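PDB 4GYI: Rio2 kinase from Chaetomium thermophilum, which probably phosphorylates protein serine and threonine residues using ATP and magnesium, and acts as an atypical RIO-type kinase with an ATPase-dependent role on the pre-40S ribosomal subunit. Local coordinates for residues 126-131 with 184-189; 221-226 with 310-315; 264-269 with 314-319. One frame throughout, in Å; residues are numbered along the deposited sequence.

Interaction 1 (126-131 with 184-189); sequences IHRLGR and SRHTIV. With EDO (1,2-ethanediol), chain D.
Ile126 and Thr187 form an antiparallel, non-hydrogen-bonded pair where the end of strand 121-127 runs beside the start of strand 187-191. Their side chains lie side by side, pointing the same way, with Ile126 CG1 4.1 Å from Thr187 CG2. At the next pair, His127 N donates to His186 O, 2.9 Å away. His186 belongs to a type II' turn, Ser184 to Thr187, in which Ser184 O accepts from both Thr187 N and Thr187 OG1; the hydroxyl, 2.8 Å from Ser184 O, lies on a lone pair in the carbonyl plane.

Ile126 CG2 carries the packing: it approaches the His186 ring obliquely, 3.5 Å from His186 CD2, and, within its own segment, lies over the centre of the Arg128 guanidinium. Thr187 CG2 lies over one face of the His186 ring, toward its rim. A chi1 of 58° sets His186 CG between backbone N and carbonyl carbon, from where the ring lies beside Ile126.

Among the polar groups, Arg128 NH1 stays 4.0 Å from His186 NE2, but both side chains bind Asp83, whose carboxylate would probably offset the charge of the arginine and any on the histidine; Arg128 also pairs with Asp110. A 1,2-ethanediol, probably from the crystallisation liquor, donates through O2 to His127 O (2.7 Å) and through O1 to Leu129 O (2.9 Å).

The touching residues are buried at the end of two neighbouring strands of the five-stranded N-lobe sheet. The His127 side chain comes within about 5 Å of the bound ADP, next to the ADP-binding Lys125. Helix 79-92 of the N-terminal region carries Asp83 and brings His90 to Thr187 OG1, while helix 149-172 packs on His127 and Ile188.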
loop_
_atom_site.group_PDB
_atom_site.type_symbol
_atom_site.label_atom_id
_atom_site.label_comp_id
_atom_site.label_asym_id
_atom_site.label_seq_id
_atom_site.Cartn_x
_atom_site.Cartn_y
_atom_site.Cartn_z
ATOM N N ILE A 126 0.501 -4.404 -3.427
ATOM C CA ILE A 126 0.619 -3.641 -4.660
ATOM C C ILE A 126 -0.467 -2.577 -4.689
ATOM O O ILE A 126 -1.638 -2.904 -4.674
ATOM C CB ILE A 126 0.440 -4.565 -5.887
ATOM C CG1 ILE A 126 1.474 -5.713 -5.826
ATOM C CG2 ILE A 126 0.592 -3.763 -7.186
ATOM C CD1 ILE A 126 1.352 -6.728 -6.976
ATOM N N HIS A 127 -0.089 -1.307 -4.712
ATOM C CA HIS A 127 -1.082 -0.247 -4.688
ATOM C C HIS A 127 -1.718 -0.038 -6.056
ATOM O O HIS A 127 -1.030 -0.052 -7.089
ATOM C CB HIS A 127 -0.483 1.055 -4.157
ATOM C CG HIS A 127 -0.220 1.044 -2.682
ATOM N ND1 HIS A 127 -1.173 1.414 -1.754
ATOM C CD2 HIS A 127 0.883 0.702 -1.973
ATOM C CE1 HIS A 127 -0.665 1.317 -0.538
ATOM N NE2 HIS A 127 0.581 0.886 -0.641
ATOM N N ARG A 128 -3.039 0.147 -6.034
ATOM C CA ARG A 128 -3.876 0.221 -7.223
ATOM C C ARG A 128 -4.796 1.446 -7.260
ATOM O O ARG A 128 -5.983 1.315 -7.548
ATOM C CB ARG A 128 -4.751 -1.040 -7.286
ATOM C CG ARG A 128 -3.932 -2.319 -7.448
ATOM C CD ARG A 128 -3.218 -2.390 -8.803
ATOM N NE ARG A 128 -2.682 -3.734 -9.039
ATOM C CZ ARG A 128 -1.648 -4.021 -9.825
ATOM N NH1 ARG A 128 -1.008 -3.054 -10.481
ATOM N NH2 ARG A 128 -1.254 -5.285 -9.953
ATOM N N LEU A 129 -4.260 2.627 -6.971
ATOM C CA LEU A 129 -5.052 3.851 -7.036
ATOM C C LEU A 129 -5.614 4.014 -8.459
ATOM O O LEU A 129 -4.930 3.706 -9.421
ATOM C CB LEU A 129 -4.177 5.068 -6.667
ATOM C CG LEU A 129 -3.985 5.405 -5.180
ATOM C CD1 LEU A 129 -3.457 4.213 -4.413
ATOM C CD2 LEU A 129 -3.026 6.557 -5.010
ATOM N N GLY A 130 -6.857 4.466 -8.589
ATOM C CA GLY A 130 -7.457 4.671 -9.899
ATOM C C GLY A 130 -8.315 3.520 -10.394
ATOM O O GLY A 130 -9.086 3.668 -11.356
ATOM N N ARG A 131 -8.171 2.365 -9.755
ATOM C CA ARG A 131 -8.858 1.150 -10.204
ATOM C C ARG A 131 -10.361 1.282 -10.029
ATOM O O ARG A 131 -10.825 1.733 -8.994
ATOM C CB ARG A 131 -8.345 -0.074 -9.446
ATOM C CG ARG A 131 -9.367 -1.178 -9.254
ATOM C CD ARG A 131 -8.786 -2.312 -8.409
ATOM N NE ARG A 131 -7.754 -3.055 -9.129
ATOM C CZ ARG A 131 -6.991 -3.995 -8.576
ATOM N NH1 ARG A 131 -7.126 -4.294 -7.288
ATOM N NH2 ARG A 131 -6.090 -4.634 -9.306
ATOM N N SER A 184 9.444 -1.079 -3.413
ATOM C CA SER A 184 9.866 -0.712 -4.760
ATOM C C SER A 184 8.694 -0.192 -5.567
ATOM O O SER A 184 7.674 -0.862 -5.679
ATOM C CB SER A 184 10.517 -1.890 -5.476
ATOM O OG SER A 184 10.870 -1.535 -6.810
ATOM N N ARG A 185 8.835 1.014 -6.116
ATOM C CA ARG A 185 7.775 1.604 -6.926
ATOM C C ARG A 185 6.435 1.638 -6.157
ATOM O O ARG A 185 6.344 2.238 -5.081
ATOM C CB ARG A 185 7.663 0.863 -8.266
ATOM C CG ARG A 185 8.923 0.968 -9.096
ATOM C CD ARG A 185 9.003 -0.150 -10.113
ATOM N NE ARG A 185 10.135 -0.019 -11.033
ATOM C CZ ARG A 185 11.312 -0.621 -10.869
ATOM N NH1 ARG A 185 11.543 -1.386 -9.809
ATOM N NH2 ARG A 185 12.257 -0.451 -11.761
ATOM N N HIS A 186 5.418 0.959 -6.683
ATOM C CA HIS A 186 4.098 0.931 -6.043
ATOM C C HIS A 186 3.896 -0.251 -5.078
ATOM O O HIS A 186 2.758 -0.601 -4.738
ATOM C CB HIS A 186 2.987 0.916 -7.100
ATOM C CG HIS A 186 3.059 -0.243 -8.058
ATOM N ND1 HIS A 186 4.248 -0.729 -8.565
ATOM C CD2 HIS A 186 2.082 -0.990 -8.626
ATOM C CE1 HIS A 186 4.001 -1.724 -9.399
ATOM N NE2 HIS A 186 2.696 -1.911 -9.447
ATOM N N THR A 187 4.983 -0.874 -4.640
ATOM C CA THR A 187 4.839 -2.129 -3.907
ATOM C C THR A 187 5.538 -2.110 -2.567
ATOM O O THR A 187 6.511 -1.382 -2.375
ATOM C CB THR A 187 5.344 -3.347 -4.732
ATOM O OG1 THR A 187 6.779 -3.332 -4.796
ATOM C CG2 THR A 187 4.784 -3.302 -6.128
ATOM N N ILE A 188 5.042 -2.911 -1.632
ATOM C CA ILE A 188 5.734 -3.064 -0.368
ATOM C C ILE A 188 5.802 -4.529 -0.053
ATOM O O ILE A 188 4.827 -5.242 -0.279
ATOM C CB ILE A 188 4.988 -2.385 0.788
ATOM C CG1 ILE A 188 4.969 -0.866 0.597
ATOM C CG2 ILE A 188 5.646 -2.738 2.137
ATOM C CD1 ILE A 188 4.238 -0.135 1.709
ATOM N N VAL A 189 6.949 -4.979 0.449
ATOM C CA VAL A 189 7.063 -6.320 0.985
ATOM C C VAL A 189 7.091 -6.167 2.487
ATOM O O VAL A 189 7.859 -5.376 3.003
ATOM C CB VAL A 189 8.346 -7.042 0.508
ATOM C CG1 VAL A 189 8.490 -8.381 1.215
ATOM C CG2 VAL A 189 8.311 -7.257 -0.992
HETATM C C1 EDO D . -1.822 1.985 -10.864
HETATM O O1 EDO D . -2.415 2.236 -9.586
HETATM C C2 EDO D . -1.329 0.549 -10.897
HETATM O O2 EDO D . -0.560 0.325 -9.728
#

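Interaction 2 (221-226 with 310-315); sequences LAKHGL and DGAKRL
His224 joins the helix end to the loop 310-315 with two short hydrogen bonds. Its ND1 donates to Lys313 O at 2.8 Å, on a lone pair in the carbonyl plane, though the bond is bent (131° at the hydrogen) and the acceptor lies 30° out of the ring plane. His224 O in turn accepts from Leu315 N at 2.8 Å. Ala312 CB lies over one face of the ring, and Leu315 CG packs 3.8 Å from His224 CB.

To one side, the Lys223 chain runs past Ala312 CB, which is 3.7 Å from Lys223 CG. The chain then bends at chi3 (-66°), and Lys223 NZ makes a weak salt bridge of 3.3 Å to Asp310 OD2. To the other, Leu226 CD1 meets Leu315 CB at 3.6 Å, the two side chains crossing at about a right angle.

Behind this shell, a Schellman motif ends helix 207-223, with Gly225 at positive phi as the C-prime residue. Gly225 CA is 4.1 Å from NE of Arg314, whose guanidinium is held by Asp266, and a CB would clash there. Phe175 meets the His224 ring edge-to-face, and Leu170 of helix 149-172 backs both leucines.

The loop, without helix or strand here, is therefore pinned by buried His224 through backbone acceptor and donor, while the long ion pair at its exposed end probably adds less.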
loop_
_atom_site.group_PDB
_atom_site.type_symbol
_atom_site.label_atom_id
_atom_site.label_comp_id
_atom_site.label_asym_id
_atom_site.label_seq_id
_atom_site.Cartn_x
_atom_site.Cartn_y
_atom_site.Cartn_z
ATOM N N LEU A 221 -1.465 6.699 18.891
ATOM C CA LEU A 221 -1.132 7.281 17.592
ATOM C C LEU A 221 -1.159 8.814 17.658
ATOM O O LEU A 221 -0.227 9.476 17.203
ATOM C CB LEU A 221 -2.082 6.783 16.506
ATOM C CG LEU A 221 -1.858 5.403 15.878
ATOM C CD1 LEU A 221 -3.032 5.061 14.992
ATOM C CD2 LEU A 221 -0.570 5.358 15.053
ATOM N N ALA A 222 -2.214 9.371 18.247
ATOM C CA ALA A 222 -2.400 10.824 18.283
ATOM C C ALA A 222 -1.299 11.507 19.093
ATOM O O ALA A 222 -0.822 12.577 18.720
ATOM C CB ALA A 222 -3.767 11.172 18.842
ATOM N N LYS A 223 -0.897 10.873 20.192
ATOM C CA LYS A 223 0.219 11.354 20.997
ATOM C C LYS A 223 1.516 11.420 20.189
ATOM O O LYS A 223 2.393 12.225 20.490
ATOM C CB LYS A 223 0.389 10.506 22.265
ATOM C CG LYS A 223 1.817 10.065 22.563
ATOM C CD LYS A 223 1.989 9.708 24.022
ATOM C CE LYS A 223 1.818 10.944 24.893
ATOM N NZ LYS A 223 1.724 10.619 26.343
ATOM N N HIS A 224 1.622 10.601 19.145
ATOM C CA HIS A 224 2.788 10.650 18.256
ATOM C C HIS A 224 2.528 11.444 16.973
ATOM O O HIS A 224 3.289 11.346 16.012
ATOM C CB HIS A 224 3.313 9.246 17.931
ATOM C CG HIS A 224 4.002 8.581 19.082
ATOM N ND1 HIS A 224 5.375 8.547 19.207
ATOM C CD2 HIS A 224 3.510 7.951 20.176
ATOM C CE1 HIS A 224 5.698 7.915 20.321
ATOM N NE2 HIS A 224 4.584 7.542 20.927
ATOM N N GLY A 225 1.461 12.241 16.967
ATOM C CA GLY A 225 1.191 13.138 15.852
ATOM C C GLY A 225 0.392 12.557 14.689
ATOM O O GLY A 225 0.250 13.193 13.645
ATOM N N LEU A 226 -0.156 11.363 14.868
ATOM C CA LEU A 226 -0.817 10.674 13.761
ATOM C C LEU A 226 -2.299 10.358 13.969
ATOM O O LEU A 226 -2.765 10.125 15.099
ATOM C CB LEU A 226 -0.083 9.383 13.435
ATOM C CG LEU A 226 1.308 9.575 12.839
ATOM C CD1 LEU A 226 2.027 8.253 12.793
ATOM C CD2 LEU A 226 1.203 10.183 11.447
ATOM N N ASP A 310 5.530 14.314 26.943
ATOM C CA ASP A 310 6.469 13.307 27.458
ATOM C C ASP A 310 7.524 12.970 26.404
ATOM O O ASP A 310 7.985 13.848 25.681
ATOM C CB ASP A 310 5.743 12.044 27.941
ATOM C CG ASP A 310 4.452 12.359 28.686
ATOM O OD1 ASP A 310 4.257 13.533 29.080
ATOM O OD2 ASP A 310 3.636 11.430 28.876
ATOM N N GLY A 311 7.901 11.702 26.303
ATOM C CA GLY A 311 8.933 11.317 25.353
ATOM C C GLY A 311 8.495 11.351 23.899
ATOM O O GLY A 311 9.329 11.228 22.997
ATOM N N ALA A 312 7.193 11.554 23.683
ATOM C CA ALA A 312 6.533 11.309 22.391
ATOM C C ALA A 312 7.201 11.885 21.148
ATOM O O ALA A 312 7.130 13.083 20.876
ATOM C CB ALA A 312 5.071 11.737 22.445
ATOM N N LYS A 313 7.834 11.002 20.392
ATOM C CA LYS A 313 8.428 11.367 19.123
ATOM C C LYS A 313 7.323 11.626 18.097
ATOM O O LYS A 313 6.373 10.853 17.993
ATOM C CB LYS A 313 9.345 10.241 18.644
ATOM C CG LYS A 313 10.235 10.637 17.492
ATOM C CD LYS A 313 11.058 9.474 16.966
ATOM C CE LYS A 313 12.068 9.955 15.922
ATOM N NZ LYS A 313 11.487 10.970 14.982
ATOM N N ARG A 314 7.442 12.717 17.348
ATOM C CA ARG A 314 6.444 13.064 16.340
ATOM C C ARG A 314 6.679 12.242 15.086
ATOM O O ARG A 314 7.587 12.540 14.307
ATOM C CB ARG A 314 6.533 14.551 15.988
ATOM C CG ARG A 314 6.201 15.501 17.123
ATOM C CD ARG A 314 4.696 15.637 17.321
ATOM N NE ARG A 314 4.021 16.124 16.117
ATOM C CZ ARG A 314 3.643 17.384 15.914
ATOM N NH1 ARG A 314 3.860 18.313 16.843
ATOM N NH2 ARG A 314 3.034 17.716 14.780
ATOM N N LEU A 315 5.856 11.216 14.882
ATOM C CA LEU A 315 6.044 10.304 13.754
ATOM C C LEU A 315 5.560 10.896 12.443
ATOM O O LEU A 315 5.890 10.390 11.368
ATOM C CB LEU A 315 5.335 8.978 14.016
ATOM C CG LEU A 315 5.845 8.299 15.286
ATOM C CD1 LEU A 315 5.380 6.857 15.378
ATOM C CD2 LEU A 315 7.356 8.376 15.285
#

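Interaction 3 (264-269 with 314-319); sequences SMDHPN and RLDAAL
Arg314 reaches Asp266 with one guanidinium nitrogen: NH2 forms a salt-bridge hydrogen bond of 2.7 Å to Asp266 OD2. The oxygen lies near the guanidinium plane, at its edge, but the nitrogen approaches from above the carboxylate plane, 40° out of it, and the two flat groups are turned 62° apart. The same guanidinium grips Asp316, two residues on, side-on. Arg314 NE bonds to Asp316 OD1 at 3.2 Å, and Arg314 NH2 bonds to Asp316 OD2 at 2.9 Å, each on a syn lone pair. NH2 therefore serves both aspartates. Asp266 OD2 and Asp316 OD2 are only 4.4 Å apart, and the guanidinium's positive charge probably offsets their repulsion. An alanine in place of Arg314 would probably leave these two carboxylates facing each other without the cation between them and Asp316 freer to turn.

Leu315 takes its side chain away from this network, to Leu170 of helix 149-172. Asp316 comes back toward it, with CG in the crowded position between backbone N and carbonyl carbon (chi1 49°). Its OD2 takes a second donor on the anti lone pair, Ser264 OG at 3.0 Å, so that one oxygen is gripped from two sides. The carbon atoms pack too, Asp316 CB lying 3.7 Å from Ser264 CB.

Ser264 OG also accepts from Asp266 N at 2.8 Å, which makes an ST turn within the type I beta turn Ser264 to His267. The hydroxyl thus links the turn to the carboxylate. The arrangement is a surface salt-bridge network of Asp266, Arg314 and Asp316, tied through Ser264 OG to an ST turn that leads from strand 263-264 toward helix 270-289 in the kinase C-lobe.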
loop_
_atom_site.group_PDB
_atom_site.type_symbol
_atom_site.label_atom_id
_atom_site.label_comp_id
_atom_site.label_asym_id
_atom_site.label_seq_id
_atom_site.Cartn_x
_atom_site.Cartn_y
_atom_site.Cartn_z
ATOM N N SER A 264 -1.447 13.810 9.746
ATOM C CA SER A 264 -0.917 14.390 10.965
ATOM C C SER A 264 -2.024 14.968 11.828
ATOM O O SER A 264 -3.043 15.424 11.313
ATOM C CB SER A 264 0.079 15.492 10.617
ATOM O OG SER A 264 0.148 16.424 11.661
ATOM N N MET A 265 -1.816 14.988 13.141
ATOM C CA MET A 265 -2.777 15.635 14.033
ATOM C C MET A 265 -2.884 17.131 13.743
ATOM O O MET A 265 -3.789 17.800 14.235
ATOM C CB MET A 265 -2.413 15.415 15.507
ATOM C CG MET A 265 -2.717 14.030 16.033
ATOM S SD MET A 265 -4.455 13.748 16.443
ATOM C CE MET A 265 -4.642 14.952 17.778
ATOM N N ASP A 266 -1.953 17.651 12.947
ATOM C CA ASP A 266 -1.963 19.059 12.549
ATOM C C ASP A 266 -2.721 19.303 11.244
ATOM O O ASP A 266 -2.704 20.417 10.727
ATOM C CB ASP A 266 -0.530 19.577 12.379
ATOM C CG ASP A 266 0.163 19.821 13.702
ATOM O OD1 ASP A 266 -0.515 20.243 14.664
ATOM O OD2 ASP A 266 1.387 19.594 13.776
ATOM N N HIS A 267 -3.357 18.267 10.700
ATOM C CA HIS A 267 -4.063 18.400 9.430
ATOM C C HIS A 267 -5.263 19.294 9.644
ATOM O O HIS A 267 -5.905 19.205 10.685
ATOM C CB HIS A 267 -4.517 17.037 8.935
ATOM C CG HIS A 267 -5.088 17.050 7.551
ATOM N ND1 HIS A 267 -6.306 17.623 7.256
ATOM C CD2 HIS A 267 -4.625 16.531 6.388
ATOM C CE1 HIS A 267 -6.553 17.487 5.966
ATOM N NE2 HIS A 267 -5.553 16.823 5.418
ATOM N N PRO A 268 -5.559 20.175 8.671
ATOM C CA PRO A 268 -6.679 21.114 8.805
ATOM C C PRO A 268 -7.985 20.404 9.159
ATOM O O PRO A 268 -8.802 20.949 9.894
ATOM C CB PRO A 268 -6.775 21.735 7.409
ATOM C CG PRO A 268 -5.392 21.679 6.885
ATOM C CD PRO A 268 -4.793 20.407 7.432
ATOM N N ASN A 269 -8.163 19.187 8.656
ATOM C CA ASN A 269 -9.348 18.397 8.971
ATOM C C ASN A 269 -9.118 17.357 10.059
ATOM O O ASN A 269 -9.833 16.362 10.090
ATOM C CB ASN A 269 -9.842 17.649 7.730
ATOM C CG ASN A 269 -10.560 18.536 6.754
ATOM O OD1 ASN A 269 -11.334 19.409 7.145
ATOM N ND2 ASN A 269 -10.315 18.315 5.464
ATOM N N ARG A 314 7.442 12.717 17.348
ATOM C CA ARG A 314 6.444 13.064 16.340
ATOM C C ARG A 314 6.679 12.242 15.086
ATOM O O ARG A 314 7.587 12.540 14.307
ATOM C CB ARG A 314 6.533 14.551 15.988
ATOM C CG ARG A 314 6.201 15.501 17.123
ATOM C CD ARG A 314 4.696 15.637 17.321
ATOM N NE ARG A 314 4.021 16.124 16.117
ATOM C CZ ARG A 314 3.643 17.384 15.914
ATOM N NH1 ARG A 314 3.860 18.313 16.843
ATOM N NH2 ARG A 314 3.034 17.716 14.780
ATOM N N LEU A 315 5.856 11.216 14.882
ATOM C CA LEU A 315 6.044 10.304 13.754
ATOM C C LEU A 315 5.560 10.896 12.443
ATOM O O LEU A 315 5.890 10.390 11.368
ATOM C CB LEU A 315 5.335 8.978 14.016
ATOM C CG LEU A 315 5.845 8.299 15.286
ATOM C CD1 LEU A 315 5.380 6.857 15.378
ATOM C CD2 LEU A 315 7.356 8.376 15.285
ATOM N N ASP A 316 4.793 11.979 12.535
ATOM C CA ASP A 316 4.212 12.609 11.354
ATOM C C ASP A 316 5.231 13.422 10.564
ATOM O O ASP A 316 4.871 14.248 9.724
ATOM C CB ASP A 316 3.018 13.481 11.746
ATOM C CG ASP A 316 3.329 14.415 12.902
ATOM O OD1 ASP A 316 4.265 14.109 13.674
ATOM O OD2 ASP A 316 2.632 15.445 13.040
ATOM N N ALA A 317 6.507 13.182 10.845
ATOM C CA ALA A 317 7.594 13.842 10.141
ATOM C C ALA A 317 8.425 12.819 9.377
ATOM O O ALA A 317 9.449 13.162 8.786
ATOM C CB ALA A 317 8.460 14.609 11.118
ATOM N N ALA A 318 7.974 11.564 9.392
ATOM C CA ALA A 318 8.665 10.476 8.702
ATOM C C ALA A 318 8.656 10.692 7.193
ATOM O O ALA A 318 9.532 10.218 6.470
ATOM C CB ALA A 318 8.030 9.133 9.052
ATOM N N LEU A 319 7.655 11.425 6.726
ATOM C CA LEU A 319 7.500 11.703 5.308
ATOM C C LEU A 319 8.535 12.711 4.791
ATOM O O LEU A 319 8.968 12.623 3.641
ATOM C CB LEU A 319 6.080 12.207 5.042
ATOM C CG LEU A 319 5.375 11.683 3.788
ATOM C CD1 LEU A 319 5.710 10.207 3.564
ATOM C CD2 LEU A 319 3.862 11.901 3.895
#

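Interaction 1 comes first along the chain and lies alone in the N-lobe sheet, its centre about 27 Å from that of interaction 2 and about 22 Å from that of interaction 3. The latter two, in the C-lobe, have centres about 9 Å apart; 221-226 precedes 264-269, and both meet the later loop 310-319, between helices 300-304 and 326-341, sharing Arg314 and Leu315. They also touch directly, Gly225 O lying 2.8 Å from Met265 N in a probable hydrogen bond. Helix 149-172 touches side chains from segments of all three. Interaction 1 ties strands beside the nucleotide pocket, whereas interactions 2 and 3 fasten a late loop onto the C-lobe, away from the annotated sites.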